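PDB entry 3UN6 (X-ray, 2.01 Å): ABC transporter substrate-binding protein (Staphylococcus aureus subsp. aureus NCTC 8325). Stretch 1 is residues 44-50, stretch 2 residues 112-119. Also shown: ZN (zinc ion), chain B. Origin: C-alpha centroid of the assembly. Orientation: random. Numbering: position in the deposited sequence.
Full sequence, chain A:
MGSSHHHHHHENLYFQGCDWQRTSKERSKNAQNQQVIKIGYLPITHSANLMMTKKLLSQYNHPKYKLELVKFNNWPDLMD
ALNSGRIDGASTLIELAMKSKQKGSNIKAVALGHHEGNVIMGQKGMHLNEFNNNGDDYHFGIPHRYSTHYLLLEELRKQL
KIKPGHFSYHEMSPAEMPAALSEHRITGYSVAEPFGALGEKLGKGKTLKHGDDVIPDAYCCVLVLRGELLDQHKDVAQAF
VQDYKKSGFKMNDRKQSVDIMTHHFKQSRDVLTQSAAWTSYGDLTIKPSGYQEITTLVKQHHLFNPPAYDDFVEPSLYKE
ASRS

Stretch 1 44-50: ITHSANL
Stretch 2 112-119: LGHHEGNV

A metal-binding histidine presents one ring nitrogen to the ion, and the rest of the ring can be held by its surroundings; His46 of this substrate-binding protein illustrates how a second stretch of chain can do the holding. The two stretches run roughly antiparallel. Stretch 1 leaves an extended Ile44 (phi/psi -126/161), makes a 3-10 turn over Thr45 to Ser47, closed by Ser47 N to Ile44 O at 3.1 Å, and runs on as helix through Asn49 and Leu50. Ala48 N to Thr45 O (3.2 Å) and Leu50 N to Ser47 O (3.1 Å) continue the tight winding. His46, at -69/-14 with chi1 -59° (m) and chi2 176°, supplies most of the area that this stretch buries in the contact, which totals 294 Å² over both sides.

Along stretch 2, Leu112 arrives extended at -76/155 and takes no part. At Gly113 (-85/-22) the backbones approach closely, Gly113 CA lying 5.4 Å from His46 CA. Gly113 CA is 3.6 Å from His46 O, a CA-H...O contact, and an ideal CB here would sit 2.5 Å from His46 O, a clash that glycine avoids. One water fastens this corner: it donates to His46 O (2.8 Å) and Gly113 O (2.7 Å) and accepts from Asn49 N (2.9 Å), so two carbonyls and an amide are satisfied together.

His114, almost fully extended at 178/177, points its CA-to-CB bond toward stretch 1. With chi1 63° (p) and chi2 101°, its ring stacks face-to-face on that of His46, centroids 3.5 Å apart and planes at 8°. His46 CG lies 3.2 Å from His114 NE2, and His46 CB sits over the His114 ring, 3.7 Å from its centroid. His46 ND1 is 3.3 Å from His114 NE2 without a hydrogen bond; ND1 instead binds zinc at 2.1 Å, alongside a water at 2.4 Å and ligands elsewhere in the structure.

At His115 (-122/142) and Glu116 (62/-142) the CA-to-CB bonds point away from stretch 1, but Glu116 O remains 3.2 Å from His46 NE2. Gly117 follows at 76/13, a positive phi that favours glycine; Gly117 CA lies 6.9 Å from Thr45 CA, and an ideal CB would be tight against His46 NE2 and Thr45 OG1. His46 NE2 donates a weak hydrogen bond to Gly117 O (3.2 Å, 143°), engaging the nitrogen not used by zinc. Asn118 (-106/148; chi1 -82°, chi2 -39°) then brings OD1 to the His46 ring edge, 3.0 Å from CE1, before Val119 (-134/164) continues the strand out of reach.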

# COMPACT_ATOMS: atom_id res chain seq x y z
N ILE A 44 -4.60 -1.10 6.49
CA ILE A 44 -3.27 -0.57 6.62
C ILE A 44 -3.38 0.92 6.33
O ILE A 44 -4.36 1.36 5.74
CB ILE A 44 -2.34 -1.21 5.62
CG1 ILE A 44 -2.93 -1.07 4.20
CG2 ILE A 44 -2.12 -2.70 5.98
CD1 ILE A 44 -2.06 -1.67 3.09
N THR A 45 -2.39 1.70 6.75
CA THR A 45 -2.43 3.16 6.52
C THR A 45 -2.48 3.52 5.04
O THR A 45 -2.94 4.61 4.68
CB THR A 45 -1.22 3.90 7.12
OG1 THR A 45 -0.03 3.53 6.42
CG2 THR A 45 -1.09 3.61 8.62
N HIS A 46 -2.04 2.61 4.18
CA HIS A 46 -2.03 2.90 2.77
C HIS A 46 -3.41 2.99 2.16
O HIS A 46 -3.55 3.51 1.04
CB HIS A 46 -1.18 1.90 1.99
CG HIS A 46 0.24 1.85 2.44
ND1 HIS A 46 1.15 0.96 1.93
CD2 HIS A 46 0.89 2.54 3.41
CE1 HIS A 46 2.32 1.14 2.52
NE2 HIS A 46 2.18 2.09 3.43
N SER A 47 -4.42 2.53 2.88
CA SER A 47 -5.78 2.58 2.37
C SER A 47 -6.67 3.54 3.15
O SER A 47 -7.85 3.63 2.85
CB SER A 47 -6.40 1.16 2.44
OG SER A 47 -6.72 0.83 3.77
N ALA A 48 -6.10 4.26 4.12
CA ALA A 48 -6.87 5.11 5.03
C ALA A 48 -7.57 6.30 4.36
O ALA A 48 -8.56 6.79 4.88
CB ALA A 48 -5.97 5.61 6.16
N ASN A 49 -7.07 6.76 3.21
CA ASN A 49 -7.74 7.86 2.51
C ASN A 49 -9.13 7.42 2.00
O ASN A 49 -9.98 8.25 1.81
CB ASN A 49 -6.91 8.43 1.35
CG ASN A 49 -7.42 9.79 0.90
OD1 ASN A 49 -7.68 10.66 1.72
ND2 ASN A 49 -7.57 9.97 -0.39
N LEU A 50 -9.34 6.13 1.81
CA LEU A 50 -10.68 5.63 1.44
C LEU A 50 -11.66 5.84 2.61
O LEU A 50 -12.84 6.15 2.37
CB LEU A 50 -10.64 4.14 1.08
CG LEU A 50 -10.02 3.78 -0.26
CD1 LEU A 50 -9.96 2.27 -0.39
CD2 LEU A 50 -10.82 4.40 -1.39
N LEU A 112 -2.42 7.71 -6.06
CA LEU A 112 -1.71 7.00 -4.99
C LEU A 112 -2.64 6.87 -3.77
O LEU A 112 -3.56 7.66 -3.61
CB LEU A 112 -0.48 7.80 -4.55
CG LEU A 112 0.62 8.06 -5.58
CD1 LEU A 112 1.65 9.03 -4.98
CD2 LEU A 112 1.26 6.71 -6.03
N GLY A 113 -2.42 5.88 -2.94
CA GLY A 113 -3.16 5.77 -1.69
C GLY A 113 -2.49 6.61 -0.59
O GLY A 113 -3.13 7.04 0.36
N HIS A 114 -1.20 6.90 -0.75
CA HIS A 114 -0.42 7.54 0.30
C HIS A 114 1.03 7.70 -0.15
O HIS A 114 1.41 7.27 -1.24
CB HIS A 114 -0.33 6.52 1.42
CG HIS A 114 0.41 5.30 0.98
ND1 HIS A 114 1.73 5.07 1.31
CD2 HIS A 114 0.08 4.36 0.07
CE1 HIS A 114 2.14 3.98 0.70
NE2 HIS A 114 1.16 3.53 -0.07
N HIS A 115 1.82 8.33 0.71
CA HIS A 115 3.29 8.40 0.54
C HIS A 115 3.88 7.77 1.80
O HIS A 115 3.32 7.94 2.90
CB HIS A 115 3.82 9.82 0.38
CG HIS A 115 3.37 10.50 -0.88
ND1 HIS A 115 4.07 10.42 -2.06
CD2 HIS A 115 2.28 11.26 -1.14
CE1 HIS A 115 3.43 11.10 -2.99
NE2 HIS A 115 2.35 11.63 -2.46
N GLU A 116 4.96 7.03 1.64
CA GLU A 116 5.69 6.39 2.74
C GLU A 116 4.86 5.38 3.52
O GLU A 116 4.11 4.59 2.92
CB GLU A 116 6.33 7.46 3.65
CG GLU A 116 7.24 8.41 2.88
CD GLU A 116 8.47 7.72 2.22
OE1 GLU A 116 9.27 8.45 1.59
OE2 GLU A 116 8.65 6.48 2.35
N GLY A 117 5.05 5.32 4.84
CA GLY A 117 4.28 4.39 5.68
C GLY A 117 4.71 2.92 5.65
O GLY A 117 3.96 2.04 6.12
N ASN A 118 5.89 2.63 5.10
CA ASN A 118 6.44 1.25 5.06
C ASN A 118 7.58 1.08 6.06
O ASN A 118 8.32 2.03 6.35
CB ASN A 118 6.95 0.89 3.64
CG ASN A 118 5.82 0.42 2.72
OD1 ASN A 118 4.92 -0.29 3.17
ND2 ASN A 118 5.88 0.79 1.42
N VAL A 119 7.71 -0.13 6.60
CA VAL A 119 8.76 -0.43 7.53
C VAL A 119 9.46 -1.75 7.24
O VAL A 119 8.98 -2.57 6.50
CB VAL A 119 8.20 -0.52 8.98
CG1 VAL A 119 7.66 0.81 9.43
CG2 VAL A 119 7.12 -1.60 9.08
ZN ZN B . 1.09 -0.44 0.36
O HOH W 1 -5.32 5.70 1.14
O HOH W 2 1.11 -2.48 1.60